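Local coordinates for SusD superfamily protein (Bacteroides thetaiotaomicron, PDB 3MCX) that is of unknown molecular function but probably helps bind glycans at the bacterial outer membrane, at residues 103-107 with 108-112; 185-188 with 189-192; 197-201 with 202-206; 459-463 with 464-468. All blocks are in the same frame, centred on the assembly; numbering follows the deposited sequence. Where two conformers were deposited one is given.

How the contacts relate
All four contacts are local and sit at the ends of helices. Contact 1 ends helix 81-106, and contact 2 ends helix 172-186. Contact 3 caps the start of helix 201-214, and contact 4 lies at the start of helix 463-468. Contacts 2 and 3 belong together: their centres are 9 Å apart, and Arg-191 O and Tyr-201 N probably form a hydrogen bond at 2.9 Å. Contact 1 lies 19 Å from contact 2, centre to centre. Contact 4 is remote, its centre at least 33 Å from the others. Contacts 1 to 3 are away from the annotated zinc sites. The side chain of Glu-465 in contact 4 is about 13 Å from a bound zinc ion.

Contact 1: 103-107 with 108-112; sequences QKIES and GSIQS
Gly-108 closes the C-terminal end of helix 81-106, where its positive phi (77°) turns the chain out of the helix. Its N-H bonds to Ile-105 O at 3.3 Å, three residues back, with an N-H...O angle of 158°.

The same carbonyl also meets a water. Ile-105 O lies 2.9 Å from this water, which offers it a proton. The water in turn accepts from Ile-110 N at 3.0 Å, so it links the last turn to the outgoing chain. Other acceptors compete for its protons.

The exposed side carries a ring of polar bonds that begins and ends on Lys-104. Ser-107 OG donates to Lys-104 O at 2.9 Å, from above the carbonyl plane. Ser-109 was modelled in two conformers, and the next two bonds, and with them the ring, are certain for only one of them. In that conformer Ser-107 OG accepts from Ser-109 OG at 2.8 Å. Ser-109 OG in its turn accepts from Lys-104 NZ, 2.7 Å away. Lys-104 reaches this place because its chain bends at chi2 (63°) and is extended beyond. NZ also makes a weak bond to Ser-109 O.

Glu-106 turns elsewhere and forms a salt bridge with Lys-122 of helix 115-140. Ile-105 and Ile-110 lie on the more sheltered side, packing against Ile-121 and Leu-118 of the same helix. Lys-104 CG passes over Ile-110 CG1 at 3.9 Å. Beside it, Ile-110 CD1 reaches back to Ile-105 CG1, 3.6 Å away.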
loop_
_atom_site.group_PDB
_atom_site.type_symbol
_atom_site.label_atom_id
_atom_site.label_comp_id
_atom_site.label_asym_id
_atom_site.label_seq_id
_atom_site.Cartn_x
_atom_site.Cartn_y
_atom_site.Cartn_z
ATOM N N GLN A 103 -23.727 8.246 8.326
ATOM C CA GLN A 103 -25.007 8.925 8.334
ATOM C C GLN A 103 -26.044 8.278 9.274
ATOM O O GLN A 103 -26.786 8.951 9.952
ATOM C CB GLN A 103 -25.588 9.068 6.924
ATOM C CG GLN A 103 -26.967 9.777 6.874
ATOM C CD GLN A 103 -27.018 11.216 7.442
ATOM O OE1 GLN A 103 -25.963 11.907 7.448
ATOM N NE2 GLN A 103 -28.197 11.653 7.879
ATOM N N LYS A 104 -26.082 6.935 9.286
ATOM C CA LYS A 104 -26.974 6.231 10.191
ATOM C C LYS A 104 -26.666 6.587 11.656
ATOM O O LYS A 104 -27.561 6.833 12.442
ATOM C CB LYS A 104 -26.875 4.707 9.950
ATOM C CG LYS A 104 -27.878 3.861 10.672
ATOM C CD LYS A 104 -29.316 4.177 10.227
ATOM C CE LYS A 104 -30.349 3.319 10.986
ATOM N NZ LYS A 104 -31.741 3.813 10.821
ATOM N N ILE A 105 -25.379 6.589 11.992
ATOM C CA ILE A 105 -24.967 6.991 13.368
ATOM C C ILE A 105 -25.387 8.448 13.681
ATOM O O ILE A 105 -25.949 8.730 14.697
ATOM C CB ILE A 105 -23.444 6.757 13.590
ATOM C CG1 ILE A 105 -23.090 5.250 13.548
ATOM C CG2 ILE A 105 -22.990 7.414 14.923
ATOM C CD1 ILE A 105 -21.612 4.978 13.462
ATOM N N GLU A 106 -25.058 9.337 12.750
ATOM C CA GLU A 106 -25.333 10.762 12.982
ATOM C C GLU A 106 -26.787 11.138 12.965
ATOM O O GLU A 106 -27.184 12.111 13.583
ATOM C CB GLU A 106 -24.561 11.605 11.975
ATOM C CG GLU A 106 -23.085 11.517 12.156
ATOM C CD GLU A 106 -22.268 12.455 11.276
ATOM O OE1 GLU A 106 -22.475 12.567 10.052
ATOM O OE2 GLU A 106 -21.305 13.033 11.830
ATOM N N SER A 107 -27.623 10.340 12.322
ATOM C CA SER A 107 -29.037 10.625 12.225
ATOM C C SER A 107 -29.799 10.275 13.521
ATOM O O SER A 107 -30.971 10.588 13.654
ATOM C CB SER A 107 -29.648 9.841 11.052
ATOM O OG SER A 107 -29.738 8.473 11.419
ATOM N N GLY A 108 -29.111 9.619 14.460
ATOM C CA GLY A 108 -29.696 9.310 15.765
ATOM C C GLY A 108 -30.669 8.149 15.790
ATOM O O GLY A 108 -31.294 7.891 16.817
ATOM N N SER A 109 -30.703 7.424 14.665
ATOM C CA SER A 109 -31.643 6.318 14.402
ATOM C C SER A 109 -31.004 4.936 14.646
ATOM O O SER A 109 -31.397 3.919 14.048
ATOM C CB SER A 109 -32.091 6.392 12.939
ATOM O OG SER A 109 -31.012 6.118 12.060
ATOM N N ILE A 110 -29.956 4.919 15.451
ATOM C CA ILE A 110 -29.430 3.673 16.030
ATOM C C ILE A 110 -29.901 3.624 17.482
ATOM O O ILE A 110 -29.726 4.580 18.257
ATOM C CB ILE A 110 -27.910 3.565 15.991
ATOM C CG1 ILE A 110 -27.403 3.461 14.547
ATOM C CG2 ILE A 110 -27.421 2.345 16.807
ATOM C CD1 ILE A 110 -25.990 3.282 14.449
ATOM N N GLN A 111 -30.559 2.523 17.840
ATOM C CA GLN A 111 -31.158 2.372 19.158
ATOM C C GLN A 111 -30.092 1.986 20.194
ATOM O O GLN A 111 -30.060 0.854 20.691
ATOM C CB GLN A 111 -32.295 1.351 19.090
ATOM C CG GLN A 111 -33.497 1.852 18.267
ATOM N N SER A 112 -29.209 2.939 20.499
ATOM C CA SER A 112 -28.149 2.735 21.488
ATOM C C SER A 112 -27.813 4.059 22.168
ATOM O O SER A 112 -27.749 5.089 21.509
ATOM C CB SER A 112 -26.896 2.150 20.818
ATOM O OG SER A 112 -25.794 2.128 21.709
HETATM O O HOH W 1 -27.694 6.767 15.879
#

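Contact 2: 185-188 with 189-192; sequences NALS and GLRQ
Leu-190 folds back against Ala-186 and Leu-187 at the end of helix 172-186. Two backbone bonds hold the turn. Gly-189 N donates to Ala-186 O at 3.1 Å, and Leu-190 N donates to Leu-187 O at 3.2 Å. Both span three residues. The Gly-189 bond is the more bent of the two, at 143°.

Two waters add to the polar contacts. One donates to Asn-185 O at 2.6 Å and is hydrogen-bonded to Ser-188 OG at 3.0 Å. Gly-189 N makes a weak bond to it as well. The second water lies between two carbonyls, 2.8 Å from Leu-187 O and 2.7 Å from Leu-190 O. It donates to them, although other acceptors compete for its protons.

The apolar contact is looser. Leu-190 CG is beside its own backbone N (chi1 -62°), which lays the side chain back over the turn. CD1 then sits 4.3 Å from Ala-186 CB. The same methyl faces Leu-187 CD2. Ala-186 and Leu-190 also pack on helix 115-140, and Leu-187 and Leu-190 on Ala-204 of helix 201-214. The arrangement is that of a helix C-terminus that loosens into successive i to i-3 turns, here in the link between two packed helices of the SusD fold.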
loop_
_atom_site.group_PDB
_atom_site.type_symbol
_atom_site.label_atom_id
_atom_site.label_comp_id
_atom_site.label_asym_id
_atom_site.label_seq_id
_atom_site.Cartn_x
_atom_site.Cartn_y
_atom_site.Cartn_z
ATOM N N ASN A 185 -10.112 13.970 11.978
ATOM C CA ASN A 185 -11.373 14.080 12.720
ATOM C C ASN A 185 -11.716 12.767 13.436
ATOM O O ASN A 185 -12.412 12.797 14.457
ATOM C CB ASN A 185 -12.523 14.515 11.812
ATOM C CG ASN A 185 -12.419 15.972 11.380
ATOM O OD1 ASN A 185 -11.915 16.797 12.127
ATOM N ND2 ASN A 185 -12.952 16.298 10.196
ATOM N N ALA A 186 -11.213 11.655 12.918
ATOM C CA ALA A 186 -11.392 10.341 13.536
ATOM C C ALA A 186 -10.601 10.149 14.827
ATOM O O ALA A 186 -11.026 9.422 15.705
ATOM C CB ALA A 186 -10.984 9.246 12.550
ATOM N N LEU A 187 -9.452 10.798 14.967
ATOM C CA LEU A 187 -8.469 10.360 15.975
ATOM C C LEU A 187 -8.994 10.258 17.410
ATOM O O LEU A 187 -8.731 9.265 18.103
ATOM C CB LEU A 187 -7.227 11.275 15.962
ATOM C CG LEU A 187 -6.379 11.322 14.707
ATOM C CD1 LEU A 187 -5.329 12.398 14.898
ATOM C CD2 LEU A 187 -5.739 9.954 14.430
ATOM N N SER A 188 -9.725 11.260 17.854
ATOM C CA SER A 188 -10.142 11.286 19.262
ATOM C C SER A 188 -11.153 10.184 19.631
ATOM O O SER A 188 -11.303 9.837 20.804
ATOM C CB SER A 188 -10.658 12.669 19.654
ATOM O OG SER A 188 -11.831 12.985 18.942
ATOM N N GLY A 189 -11.845 9.639 18.640
ATOM C CA GLY A 189 -12.779 8.548 18.866
ATOM C C GLY A 189 -12.216 7.147 18.765
ATOM O O GLY A 189 -12.902 6.207 19.144
ATOM N N LEU A 190 -10.994 6.996 18.256
ATOM C CA LEU A 190 -10.383 5.668 18.033
ATOM C C LEU A 190 -9.824 5.095 19.337
ATOM O O LEU A 190 -9.468 5.833 20.269
ATOM C CB LEU A 190 -9.255 5.786 17.022
ATOM C CG LEU A 190 -9.637 6.255 15.611
ATOM C CD1 LEU A 190 -8.401 6.551 14.775
ATOM C CD2 LEU A 190 -10.451 5.202 14.921
ATOM N N ARG A 191 -9.727 3.770 19.380
ATOM C CA ARG A 191 -9.102 3.076 20.497
ATOM C C ARG A 191 -7.645 3.479 20.633
ATOM O O ARG A 191 -6.956 3.666 19.616
ATOM C CB ARG A 191 -9.111 1.564 20.261
ATOM C CG ARG A 191 -10.464 0.927 20.249
ATOM C CD ARG A 191 -10.304 -0.571 20.389
ATOM N NE ARG A 191 -11.499 -1.301 19.980
ATOM C CZ ARG A 191 -12.559 -1.514 20.750
ATOM N NH1 ARG A 191 -12.606 -1.043 21.997
ATOM N NH2 ARG A 191 -13.574 -2.209 20.251
ATOM N N GLN A 192 -7.180 3.566 21.877
ATOM C CA GLN A 192 -5.749 3.725 22.177
ATOM C C GLN A 192 -5.054 2.358 22.306
ATOM O O GLN A 192 -3.844 2.251 22.108
ATOM C CB GLN A 192 -5.564 4.528 23.458
ATOM C CG GLN A 192 -5.994 6.014 23.349
ATOM C CD GLN A 192 -5.014 6.870 22.570
ATOM O OE1 GLN A 192 -5.382 7.568 21.591
ATOM N NE2 GLN A 192 -3.767 6.812 22.965
HETATM O O HOH W 2 -13.160 11.582 16.622
HETATM O O HOH W 3 -7.996 8.042 20.564
#

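Contact 3: 197-201 with 202-206; sequences GYINY and WAAQA
Ile-199 places CG2 against Ala-203 CB at 4.2 Å, with Ala-204 CB close by. The side chain also packs on Val-127 and Met-128 of helix 115-140 and on Phe-258.

Asn-200 comes next, at the N-cap. Its OD1 accepts from Ala-203 N at 2.9 Å, in a nearly straight bond (169°). The side chain can do this because CG lies between the backbone N and the carbonyl carbon (chi1 72°), which turns the amide back over the first turn. Asn-200 O takes Ala-204 N at 3.0 Å. ND2 sits at the edge of the Trp-202 indole, 3.6 Å from CD1, and is hydrogen-bonded to Glu-193 O and Tyr-236 OH. Both ends of this buried amide thus have partners.

Tyr-201 begins the helix, and its O accepts from Gln-205 N at 3.0 Å. The edge of its ring points at the indole face of Trp-202, in a T-shaped pair with planes 83° apart. CE1 lies 3.7 Å from Trp-202 CZ3. Over one face of the tyrosine ring, Gln-205 CG makes a CH-pi contact, 4.1 Å from the centroid. Tyr-201 OH and Gln-205 NE2 converge on Asp-227 OD2 of helix 218-231, while Trp-202 NE1 is hydrogen-bonded to Gln-192 O. This is a classical asparagine N-cap, opening helix 201-214 in the interior of the SusD fold.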
loop_
_atom_site.group_PDB
_atom_site.type_symbol
_atom_site.label_atom_id
_atom_site.label_comp_id
_atom_site.label_asym_id
_atom_site.label_seq_id
_atom_site.Cartn_x
_atom_site.Cartn_y
_atom_site.Cartn_z
ATOM N N GLY A 197 -7.013 -6.349 13.622
ATOM C CA GLY A 197 -8.013 -6.493 12.580
ATOM C C GLY A 197 -8.711 -5.208 12.230
ATOM O O GLY A 197 -9.470 -5.180 11.271
ATOM N N TYR A 198 -8.462 -4.159 13.022
ATOM C CA TYR A 198 -9.233 -2.906 12.989
ATOM C C TYR A 198 -8.318 -1.710 13.169
ATOM O O TYR A 198 -7.181 -1.853 13.595
ATOM C CB TYR A 198 -10.230 -2.879 14.133
ATOM C CG TYR A 198 -11.137 -4.062 14.168
ATOM C CD1 TYR A 198 -12.082 -4.247 13.182
ATOM C CD2 TYR A 198 -11.050 -5.002 15.181
ATOM C CE1 TYR A 198 -12.944 -5.315 13.204
ATOM C CE2 TYR A 198 -11.904 -6.090 15.205
ATOM C CZ TYR A 198 -12.846 -6.236 14.212
ATOM O OH TYR A 198 -13.701 -7.305 14.215
ATOM N N ILE A 199 -8.829 -0.514 12.869
ATOM C CA ILE A 199 -8.062 0.717 12.956
ATOM C C ILE A 199 -8.141 1.339 14.335
ATOM O O ILE A 199 -9.238 1.571 14.844
ATOM C CB ILE A 199 -8.585 1.742 11.923
ATOM C CG1 ILE A 199 -8.312 1.212 10.522
ATOM C CG2 ILE A 199 -7.934 3.103 12.129
ATOM C CD1 ILE A 199 -9.143 1.900 9.434
ATOM N N ASN A 200 -6.977 1.586 14.955
ATOM C CA ASN A 200 -6.875 2.344 16.193
ATOM C C ASN A 200 -6.127 3.670 15.970
ATOM O O ASN A 200 -5.775 4.010 14.836
ATOM C CB ASN A 200 -6.247 1.492 17.303
ATOM C CG ASN A 200 -4.749 1.247 17.107
ATOM O OD1 ASN A 200 -4.152 1.709 16.126
ATOM N ND2 ASN A 200 -4.146 0.492 18.043
ATOM N N TYR A 201 -5.905 4.411 17.059
ATOM C CA TYR A 201 -5.271 5.725 16.984
ATOM C C TYR A 201 -3.890 5.631 16.321
ATOM O O TYR A 201 -3.536 6.485 15.498
ATOM C CB TYR A 201 -5.186 6.344 18.401
ATOM C CG TYR A 201 -4.412 7.632 18.467
ATOM C CD1 TYR A 201 -3.042 7.638 18.676
ATOM C CD2 TYR A 201 -5.065 8.859 18.304
ATOM C CE1 TYR A 201 -2.342 8.844 18.737
ATOM C CE2 TYR A 201 -4.379 10.052 18.374
ATOM C CZ TYR A 201 -3.030 10.037 18.580
ATOM O OH TYR A 201 -2.380 11.229 18.627
ATOM N N TRP A 202 -3.127 4.620 16.724
ATOM C CA TRP A 202 -1.750 4.439 16.241
ATOM C C TRP A 202 -1.730 4.166 14.746
ATOM O O TRP A 202 -0.903 4.741 14.030
ATOM C CB TRP A 202 -1.026 3.357 17.069
ATOM C CG TRP A 202 -1.191 3.648 18.514
ATOM C CD1 TRP A 202 -1.974 2.973 19.406
ATOM C CD2 TRP A 202 -0.674 4.785 19.213
ATOM N NE1 TRP A 202 -1.935 3.587 20.615
ATOM C CE2 TRP A 202 -1.170 4.722 20.527
ATOM C CE3 TRP A 202 0.162 5.850 18.858
ATOM C CZ2 TRP A 202 -0.853 5.677 21.501
ATOM C CZ3 TRP A 202 0.486 6.786 19.815
ATOM C CH2 TRP A 202 -0.037 6.709 21.121
ATOM N N ALA A 203 -2.636 3.314 14.270
ATOM C CA ALA A 203 -2.766 3.040 12.848
ATOM C C ALA A 203 -3.108 4.318 12.074
ATOM O O ALA A 203 -2.584 4.576 10.991
ATOM C CB ALA A 203 -3.863 1.996 12.599
ATOM N N ALA A 204 -4.058 5.077 12.599
ATOM C CA ALA A 204 -4.482 6.297 11.930
ATOM C C ALA A 204 -3.367 7.358 11.839
ATOM O O ALA A 204 -3.187 7.983 10.795
ATOM C CB ALA A 204 -5.763 6.890 12.592
ATOM N N GLN A 205 -2.602 7.540 12.902
ATOM C CA GLN A 205 -1.469 8.460 12.835
ATOM C C GLN A 205 -0.405 7.924 11.882
ATOM O O GLN A 205 0.191 8.712 11.153
ATOM C CB GLN A 205 -0.877 8.711 14.232
ATOM C CG GLN A 205 -1.630 9.716 15.071
ATOM C CD GLN A 205 -1.373 11.152 14.596
ATOM O OE1 GLN A 205 -1.786 11.535 13.508
ATOM N NE2 GLN A 205 -0.663 11.923 15.397
ATOM N N ALA A 206 -0.176 6.612 11.873
ATOM C CA ALA A 206 0.767 5.992 10.936
ATOM C C ALA A 206 0.324 6.267 9.502
ATOM O O ALA A 206 1.120 6.701 8.662
ATOM C CB ALA A 206 0.864 4.468 11.187
#

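Contact 4: 459-463 with 464-468; sequences LPIPQ and SEIDA
Gln-463 and Asp-467 pair across the first turn of helix 463-468, with Pro-462 at the N-cap position. Pro-462 O accepts from Ile-466 N at 3.2 Å and makes a weak bond to Glu-465 N. Gln-463 O takes Asp-467 N at 2.8 Å.

The Gln-463 side chain can be followed outward. CB lies beside the peptide that joins Gln-463 to Ser-464. CG, anti to the backbone N (chi1 -168°), lies 3.6 Å from Asp-467 OD2. The chain then bends at chi2, which carries CD past Ile-466 CB at 4.2 Å. NE2 lies 3.8 Å from Ile-466 CG2 and also meets the carboxylate.

On another side of the turn, Ile-461 CG2 meets Ile-466 CD1 at 4.0 Å and Glu-465 CB at 3.9 Å. Ile-461 and Pro-462 also pack on Trp-88 of helix 81-106. Glu-465 OE2 accepts from Trp-88 NE1 and is hydrogen-bonded to a glycerol, probably from the crystallisation liquor. At the tip of Gln-463, NE2 donates to Asp-467 OD1 at 3.0 Å; the oxygen lies near the amide plane, but the donor arrives from above the carboxylate, 55° out of its plane.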
loop_
_atom_site.group_PDB
_atom_site.type_symbol
_atom_site.label_atom_id
_atom_site.label_comp_id
_atom_site.label_asym_id
_atom_site.label_seq_id
_atom_site.Cartn_x
_atom_site.Cartn_y
_atom_site.Cartn_z
ATOM N N LEU A 459 -3.591 6.332 -13.760
ATOM C CA LEU A 459 -4.357 5.288 -14.447
ATOM C C LEU A 459 -5.541 5.891 -15.151
ATOM O O LEU A 459 -6.088 6.899 -14.717
ATOM C CB LEU A 459 -4.836 4.229 -13.458
ATOM C CG LEU A 459 -3.749 3.370 -12.815
ATOM C CD1 LEU A 459 -4.389 2.406 -11.849
ATOM C CD2 LEU A 459 -2.979 2.594 -13.866
ATOM N N PRO A 460 -5.992 5.274 -16.245
ATOM C CA PRO A 460 -7.195 5.777 -16.869
ATOM C C PRO A 460 -8.423 5.605 -15.981
ATOM O O PRO A 460 -8.568 4.589 -15.338
ATOM C CB PRO A 460 -7.332 4.941 -18.150
ATOM C CG PRO A 460 -6.629 3.697 -17.801
ATOM C CD PRO A 460 -5.526 4.020 -16.855
ATOM N N ILE A 461 -9.264 6.618 -15.987
ATOM C CA ILE A 461 -10.571 6.555 -15.374
ATOM C C ILE A 461 -11.349 5.458 -16.142
ATOM O O ILE A 461 -11.253 5.372 -17.345
ATOM C CB ILE A 461 -11.290 7.902 -15.526
ATOM C CG1 ILE A 461 -10.480 9.077 -14.901
ATOM C CG2 ILE A 461 -12.758 7.859 -14.962
ATOM C CD1 ILE A 461 -10.125 8.928 -13.450
ATOM N N PRO A 462 -12.131 4.626 -15.439
ATOM C CA PRO A 462 -12.851 3.566 -16.145
ATOM C C PRO A 462 -13.702 4.114 -17.264
ATOM O O PRO A 462 -14.403 5.129 -17.118
ATOM C CB PRO A 462 -13.730 2.935 -15.045
ATOM C CG PRO A 462 -13.073 3.251 -13.773
ATOM C CD PRO A 462 -12.272 4.529 -13.975
ATOM N N GLN A 463 -13.726 3.407 -18.396
ATOM C CA GLN A 463 -14.527 3.820 -19.506
ATOM C C GLN A 463 -16.016 3.865 -19.157
ATOM O O GLN A 463 -16.751 4.668 -19.701
ATOM C CB GLN A 463 -14.345 2.907 -20.748
ATOM C CG GLN A 463 -14.925 3.431 -22.005
ATOM C CD GLN A 463 -14.289 4.717 -22.466
ATOM O OE1 GLN A 463 -13.069 4.880 -22.296
ATOM N NE2 GLN A 463 -15.068 5.609 -23.076
ATOM N N SER A 464 -16.418 3.004 -18.219
ATOM C CA SER A 464 -17.807 3.000 -17.732
ATOM C C SER A 464 -18.182 4.392 -17.218
ATOM O O SER A 464 -19.275 4.883 -17.498
ATOM C CB SER A 464 -17.949 1.972 -16.611
ATOM O OG SER A 464 -16.956 2.078 -15.638
ATOM N N GLU A 465 -17.274 5.017 -16.474
ATOM C CA GLU A 465 -17.524 6.397 -16.004
ATOM C C GLU A 465 -17.559 7.423 -17.098
ATOM O O GLU A 465 -18.398 8.326 -17.112
ATOM C CB GLU A 465 -16.477 6.805 -14.953
ATOM C CG GLU A 465 -16.522 6.007 -13.702
ATOM C CD GLU A 465 -17.726 6.307 -12.804
ATOM O OE1 GLU A 465 -18.405 7.353 -12.897
ATOM O OE2 GLU A 465 -18.008 5.403 -12.029
ATOM N N ILE A 466 -16.607 7.327 -18.025
ATOM C CA ILE A 466 -16.554 8.250 -19.144
ATOM C C ILE A 466 -17.807 8.182 -20.002
ATOM O O ILE A 466 -18.386 9.207 -20.380
ATOM C CB ILE A 466 -15.295 7.966 -20.029
ATOM C CG1 ILE A 466 -14.001 8.041 -19.212
ATOM C CG2 ILE A 466 -15.271 8.900 -21.241
ATOM C CD1 ILE A 466 -13.749 9.393 -18.493
ATOM N N ASP A 467 -18.250 6.967 -20.286
ATOM C CA ASP A 467 -19.436 6.750 -21.110
ATOM C C ASP A 467 -20.704 7.309 -20.439
ATOM O O ASP A 467 -21.549 7.927 -21.130
ATOM C CB ASP A 467 -19.593 5.253 -21.462
ATOM C CG ASP A 467 -18.608 4.765 -22.558
ATOM O OD1 ASP A 467 -18.075 5.612 -23.290
ATOM O OD2 ASP A 467 -18.425 3.535 -22.688
ATOM N N ALA A 468 -20.777 7.141 -19.106
ATOM C CA ALA A 468 -22.011 7.430 -18.325
ATOM C C ALA A 468 -22.152 8.891 -17.881
ATOM O O ALA A 468 -23.265 9.384 -17.725
ATOM C CB ALA A 468 -22.029 6.565 -17.095
#